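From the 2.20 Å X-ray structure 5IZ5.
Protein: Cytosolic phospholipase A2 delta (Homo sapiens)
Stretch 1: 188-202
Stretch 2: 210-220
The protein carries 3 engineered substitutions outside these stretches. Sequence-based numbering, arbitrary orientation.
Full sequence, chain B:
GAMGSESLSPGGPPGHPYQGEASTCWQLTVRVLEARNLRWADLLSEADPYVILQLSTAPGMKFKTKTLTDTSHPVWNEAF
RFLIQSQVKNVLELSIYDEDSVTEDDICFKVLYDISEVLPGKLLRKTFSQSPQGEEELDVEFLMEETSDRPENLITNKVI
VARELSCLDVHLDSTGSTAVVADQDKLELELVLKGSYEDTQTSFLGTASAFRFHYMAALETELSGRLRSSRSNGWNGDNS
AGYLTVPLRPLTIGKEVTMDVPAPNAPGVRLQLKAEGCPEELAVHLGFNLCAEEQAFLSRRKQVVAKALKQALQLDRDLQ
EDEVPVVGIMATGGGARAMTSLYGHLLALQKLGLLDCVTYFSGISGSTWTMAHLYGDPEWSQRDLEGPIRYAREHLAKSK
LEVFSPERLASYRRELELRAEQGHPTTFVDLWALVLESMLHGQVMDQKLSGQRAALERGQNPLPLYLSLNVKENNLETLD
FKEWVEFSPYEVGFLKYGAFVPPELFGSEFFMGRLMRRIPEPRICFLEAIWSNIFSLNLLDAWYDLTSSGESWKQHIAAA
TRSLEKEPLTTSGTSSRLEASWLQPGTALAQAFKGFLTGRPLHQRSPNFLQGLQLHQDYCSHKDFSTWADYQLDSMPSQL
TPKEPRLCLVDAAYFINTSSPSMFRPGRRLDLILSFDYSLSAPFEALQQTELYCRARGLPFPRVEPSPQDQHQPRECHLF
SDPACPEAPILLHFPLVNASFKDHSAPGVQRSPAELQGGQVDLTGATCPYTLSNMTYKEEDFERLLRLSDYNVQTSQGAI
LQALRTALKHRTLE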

# COMPACT_ATOMS: atom_id res chain seq x y z
N GLU B 188 7.97 6.78 39.37
CA GLU B 188 7.72 6.28 38.02
C GLU B 188 8.07 4.79 37.95
O GLU B 188 9.21 4.40 38.20
N LEU B 189 7.08 3.97 37.61
CA LEU B 189 7.28 2.54 37.37
C LEU B 189 7.77 2.31 35.94
O LEU B 189 7.13 2.77 35.00
N GLU B 190 8.88 1.60 35.79
CA GLU B 190 9.39 1.23 34.46
C GLU B 190 9.35 -0.28 34.28
O GLU B 190 10.01 -1.01 35.03
N LEU B 191 8.59 -0.74 33.28
CA LEU B 191 8.49 -2.15 32.92
C LEU B 191 9.16 -2.39 31.57
O LEU B 191 8.87 -1.70 30.59
N VAL B 192 10.06 -3.37 31.52
CA VAL B 192 10.78 -3.69 30.30
C VAL B 192 10.62 -5.17 29.98
O VAL B 192 10.82 -6.02 30.85
N LEU B 193 10.27 -5.46 28.73
CA LEU B 193 10.16 -6.82 28.25
C LEU B 193 10.81 -6.88 26.87
O LEU B 193 10.15 -6.64 25.85
N LYS B 194 12.10 -7.17 26.86
CA LYS B 194 12.88 -7.21 25.62
C LYS B 194 12.31 -8.23 24.64
O LYS B 194 12.08 -9.37 25.00
N GLY B 195 12.12 -7.80 23.40
CA GLY B 195 11.55 -8.65 22.36
C GLY B 195 10.06 -8.48 22.18
O GLY B 195 9.50 -8.99 21.21
N SER B 196 9.40 -7.76 23.09
CA SER B 196 7.97 -7.48 22.96
C SER B 196 7.75 -6.34 21.99
O SER B 196 8.67 -5.58 21.70
N TYR B 197 6.50 -6.20 21.54
CA TYR B 197 6.10 -5.07 20.69
C TYR B 197 6.26 -3.74 21.41
O TYR B 197 6.75 -2.77 20.84
N GLU B 198 5.81 -3.70 22.66
CA GLU B 198 5.82 -2.47 23.44
C GLU B 198 7.24 -2.15 23.91
O GLU B 198 7.62 -0.99 23.99
N ASP B 199 8.00 -3.21 24.20
CA ASP B 199 9.39 -3.11 24.66
C ASP B 199 9.51 -2.53 26.08
O ASP B 199 9.88 -3.25 27.01
N THR B 200 9.19 -1.25 26.23
CA THR B 200 9.28 -0.56 27.51
C THR B 200 8.02 0.24 27.74
O THR B 200 7.54 0.91 26.84
N GLN B 201 7.49 0.18 28.96
CA GLN B 201 6.35 0.99 29.34
C GLN B 201 6.62 1.63 30.70
O GLN B 201 7.05 0.95 31.64
N THR B 202 6.39 2.93 30.78
CA THR B 202 6.61 3.68 32.00
C THR B 202 5.35 4.39 32.42
O THR B 202 4.46 4.64 31.60
N ALA B 210 -2.84 -0.46 34.63
CA ALA B 210 -2.60 -1.77 34.01
C ALA B 210 -1.72 -1.67 32.76
O ALA B 210 -1.65 -0.63 32.11
N PHE B 211 -1.04 -2.78 32.44
CA PHE B 211 -0.16 -2.85 31.28
C PHE B 211 -0.28 -4.19 30.57
O PHE B 211 -0.44 -5.23 31.21
N ARG B 212 -0.17 -4.15 29.24
CA ARG B 212 -0.17 -5.35 28.43
C ARG B 212 1.08 -5.35 27.56
O ARG B 212 1.39 -4.35 26.92
N PHE B 213 1.79 -6.48 27.54
CA PHE B 213 2.87 -6.70 26.60
C PHE B 213 2.51 -7.85 25.67
O PHE B 213 1.98 -8.87 26.11
N HIS B 214 2.83 -7.68 24.38
CA HIS B 214 2.70 -8.74 23.41
C HIS B 214 4.08 -9.13 22.94
O HIS B 214 4.89 -8.27 22.60
N TYR B 215 4.35 -10.44 22.91
CA TYR B 215 5.66 -10.93 22.52
C TYR B 215 5.56 -12.37 22.05
O TYR B 215 4.63 -13.10 22.40
N MET B 216 6.53 -12.77 21.25
CA MET B 216 6.57 -14.12 20.72
C MET B 216 6.78 -15.16 21.81
O MET B 216 7.68 -15.04 22.64
N ALA B 217 5.95 -16.21 21.77
CA ALA B 217 6.06 -17.33 22.71
C ALA B 217 7.42 -18.02 22.61
O ALA B 217 7.91 -18.55 23.60
N ALA B 218 8.03 -18.00 21.42
CA ALA B 218 9.33 -18.63 21.21
C ALA B 218 10.54 -17.91 21.81
O ALA B 218 11.65 -18.44 21.78
N LEU B 219 10.35 -16.70 22.34
CA LEU B 219 11.48 -15.98 22.95
C LEU B 219 11.86 -16.54 24.31
O LEU B 219 11.00 -16.94 25.09
N GLU B 220 13.16 -16.55 24.60
CA GLU B 220 13.63 -16.60 25.97
C GLU B 220 13.94 -15.18 26.37
O GLU B 220 14.87 -14.57 25.84

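The apolar centre of the contact is built from three leucines of the strand 188-193 and three aromatic residues of the strand 210-216, which runs nearly parallel to it. Alternation along the first strand sends Leu189, Leu191 and Leu193 toward the second stretch, while Glu190 and Val192 point away. Leu191 (chi1 m, chi2 t) lies at the middle of this row. Its CD1 sits over one face of the Phe211 ring, 3.8 Å from the centroid, a CH-pi contact, and its CB lies 3.7 Å from CZ at the edge of the Phe213 ring. Leu189 (t, p) extends the cluster along Phe211, with CD2 3.9 Å from CE2 of that ring. At the other end, Leu193 (chi1 t, chi2 22°) touches two rings: its CB is 3.7 Å from Phe213 CD1, and its CD2 covers one face of Tyr215, 4.2 Å from the ring centroid. Branched leucine tips suit flat aromatic surfaces, because a methyl group can settle against a face. Phe211 and Phe213 both adopt chi1 m, whereas Tyr215 takes p. Phe213 gives up the largest area to the other stretch.

From Leu193 to Ser196 the chain makes a type II beta turn. Gly195 has phi and psi of 96° and -10°, where a CB would jam against the preceding carbonyl oxygen; it would also fall 2.5 Å from Leu219 CD2, so glycine fits on both counts. Its carbonyl is bridged to the second stretch by a water, which donates to Gly195 O (2.7 Å) and accepts from Met216 N (2.9 Å). Ser196 (p) turns its small hydroxyl back on its own loop: OG donates to Leu193 O at 2.6 Å and accepts from Asp199 N at 2.7 Å, while lying at the edge of the Phe213 ring.

The polar edge follows. Tyr197 N donates to His214 O at 2.8 Å; its CA-to-CB bond points toward the second stretch, but the end of the side chain leads away. Glu198 (m, p) points toward the second strand, and its carboxylate grips one residue twice: OE1 accepts from His214 N at 2.9 Å, and OE2 from His214 ND1 at 2.8 Å. Two acceptor oxygens on one group suit this pairing of backbone and imidazole donors, which His214 presents with chi1 m. Gln201 (m, t) has an amide suited to bridging polar and aromatic surroundings. Its NE2 donates to Arg212 O at 2.9 Å while lying over one face of Phe213, and its OE1 approaches the edge of Phe211, 3.6 Å from CD1.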

# COMPACT_ATOMS: atom_id res chain seq x y z
CB GLU B 188 8.54 7.07 37.01
CG GLU B 188 7.85 7.25 35.67
CD GLU B 188 8.70 7.99 34.65
OE1 GLU B 188 9.85 8.36 34.97
OE2 GLU B 188 8.21 8.19 33.52
CB LEU B 189 5.98 1.77 37.58
CG LEU B 189 5.97 0.28 37.23
CD1 LEU B 189 6.89 -0.53 38.14
CD2 LEU B 189 4.56 -0.28 37.29
CB GLU B 190 10.81 1.74 34.25
CG GLU B 190 11.48 1.18 33.00
CD GLU B 190 12.87 1.74 32.75
OE1 GLU B 190 12.98 2.86 32.21
OE2 GLU B 190 13.85 1.06 33.10
CB LEU B 191 7.03 -2.58 32.83
CG LEU B 191 6.18 -2.42 34.08
CD1 LEU B 191 4.72 -2.66 33.76
CD2 LEU B 191 6.65 -3.35 35.18
CB VAL B 192 12.29 -3.38 30.43
CG1 VAL B 192 13.00 -3.58 29.10
CG2 VAL B 192 12.50 -1.96 30.93
CB LEU B 193 8.69 -7.26 28.22
CG LEU B 193 8.27 -8.64 27.69
CD1 LEU B 193 9.38 -9.68 27.70
CD2 LEU B 193 7.05 -9.15 28.44
CB LYS B 194 14.34 -7.58 25.89
CG LYS B 194 15.32 -6.43 26.02
CD LYS B 194 16.72 -6.98 25.80
CE LYS B 194 17.52 -6.15 24.81
NZ LYS B 194 18.67 -6.91 24.24
CB SER B 196 7.37 -7.12 24.31
OG SER B 196 7.86 -5.88 24.79
CB TYR B 197 4.65 -5.26 20.22
CG TYR B 197 4.02 -4.04 19.57
CD1 TYR B 197 4.46 -3.57 18.34
CD2 TYR B 197 2.96 -3.37 20.17
CE1 TYR B 197 3.88 -2.46 17.74
CE2 TYR B 197 2.37 -2.26 19.59
CZ TYR B 197 2.83 -1.81 18.37
OH TYR B 197 2.23 -0.71 17.79
CB GLU B 198 4.89 -2.58 24.64
CG GLU B 198 3.41 -2.70 24.28
CD GLU B 198 2.99 -4.09 23.82
OE1 GLU B 198 3.85 -5.01 23.79
OE2 GLU B 198 1.80 -4.28 23.50
CB ASP B 199 10.26 -2.31 23.68
CG ASP B 199 11.72 -2.32 24.08
OD1 ASP B 199 12.24 -1.26 24.46
OD2 ASP B 199 12.33 -3.40 24.04
CB THR B 200 10.48 0.40 27.53
OG1 THR B 200 11.69 -0.35 27.34
CG2 THR B 200 10.57 1.16 28.86
CB GLN B 201 5.08 0.14 29.38
CG GLN B 201 4.65 -0.37 28.02
CD GLN B 201 3.34 -1.14 28.05
OE1 GLN B 201 2.29 -0.59 28.36
NE2 GLN B 201 3.40 -2.43 27.72
CB THR B 202 7.70 4.76 31.83
OG1 THR B 202 7.22 5.77 30.94
CG2 THR B 202 8.97 4.14 31.28
CB ALA B 210 -3.93 -2.42 33.64
CB PHE B 211 1.30 -2.68 31.70
CG PHE B 211 1.55 -1.46 32.53
CD1 PHE B 211 1.94 -0.27 31.93
CD2 PHE B 211 1.39 -1.49 33.91
CE1 PHE B 211 2.17 0.87 32.70
CE2 PHE B 211 1.61 -0.36 34.67
CZ PHE B 211 2.00 0.82 34.07
CB ARG B 212 -1.43 -5.38 27.56
CG ARG B 212 -1.43 -6.43 26.43
CD ARG B 212 -2.16 -7.70 26.80
NE ARG B 212 -3.57 -7.44 27.03
CZ ARG B 212 -4.42 -8.38 27.43
NH1 ARG B 212 -4.02 -9.63 27.62
NH2 ARG B 212 -5.69 -8.06 27.63
CB PHE B 213 4.17 -7.06 27.32
CG PHE B 213 4.78 -5.92 28.09
CD1 PHE B 213 5.79 -5.14 27.54
CD2 PHE B 213 4.36 -5.64 29.38
CE1 PHE B 213 6.37 -4.10 28.26
CE2 PHE B 213 4.93 -4.61 30.10
CZ PHE B 213 5.93 -3.83 29.54
CB HIS B 214 1.87 -8.27 22.22
CG HIS B 214 0.50 -7.81 22.58
ND1 HIS B 214 0.25 -6.54 23.06
CD2 HIS B 214 -0.70 -8.43 22.53
CE1 HIS B 214 -1.05 -6.40 23.28
NE2 HIS B 214 -1.64 -7.53 22.97
CB TYR B 215 6.63 -10.83 23.71
CG TYR B 215 6.16 -11.60 24.91
CD1 TYR B 215 6.72 -12.82 25.25
CD2 TYR B 215 5.12 -11.11 25.70
CE1 TYR B 215 6.28 -13.54 26.35
CE2 TYR B 215 4.67 -11.81 26.79
CZ TYR B 215 5.25 -13.02 27.11
OH TYR B 215 4.80 -13.70 28.20
CB MET B 216 7.70 -14.23 19.72
CG MET B 216 7.36 -13.71 18.34
SD MET B 216 8.83 -13.62 17.31
CE MET B 216 9.50 -15.24 17.49
CB ALA B 217 4.94 -18.33 22.46
CB ALA B 218 9.56 -18.85 19.72
CB LEU B 219 11.15 -14.49 23.14
CG LEU B 219 11.58 -13.40 22.15
CD1 LEU B 219 11.80 -13.94 20.75
CD2 LEU B 219 10.58 -12.24 22.13
CB GLU B 220 14.88 -17.46 26.12
CG GLU B 220 15.49 -17.38 27.51
CD GLU B 220 16.63 -18.35 27.70
OE1 GLU B 220 17.49 -18.45 26.80
OE2 GLU B 220 16.66 -19.02 28.76
O HOH W 1 7.81 -10.60 19.82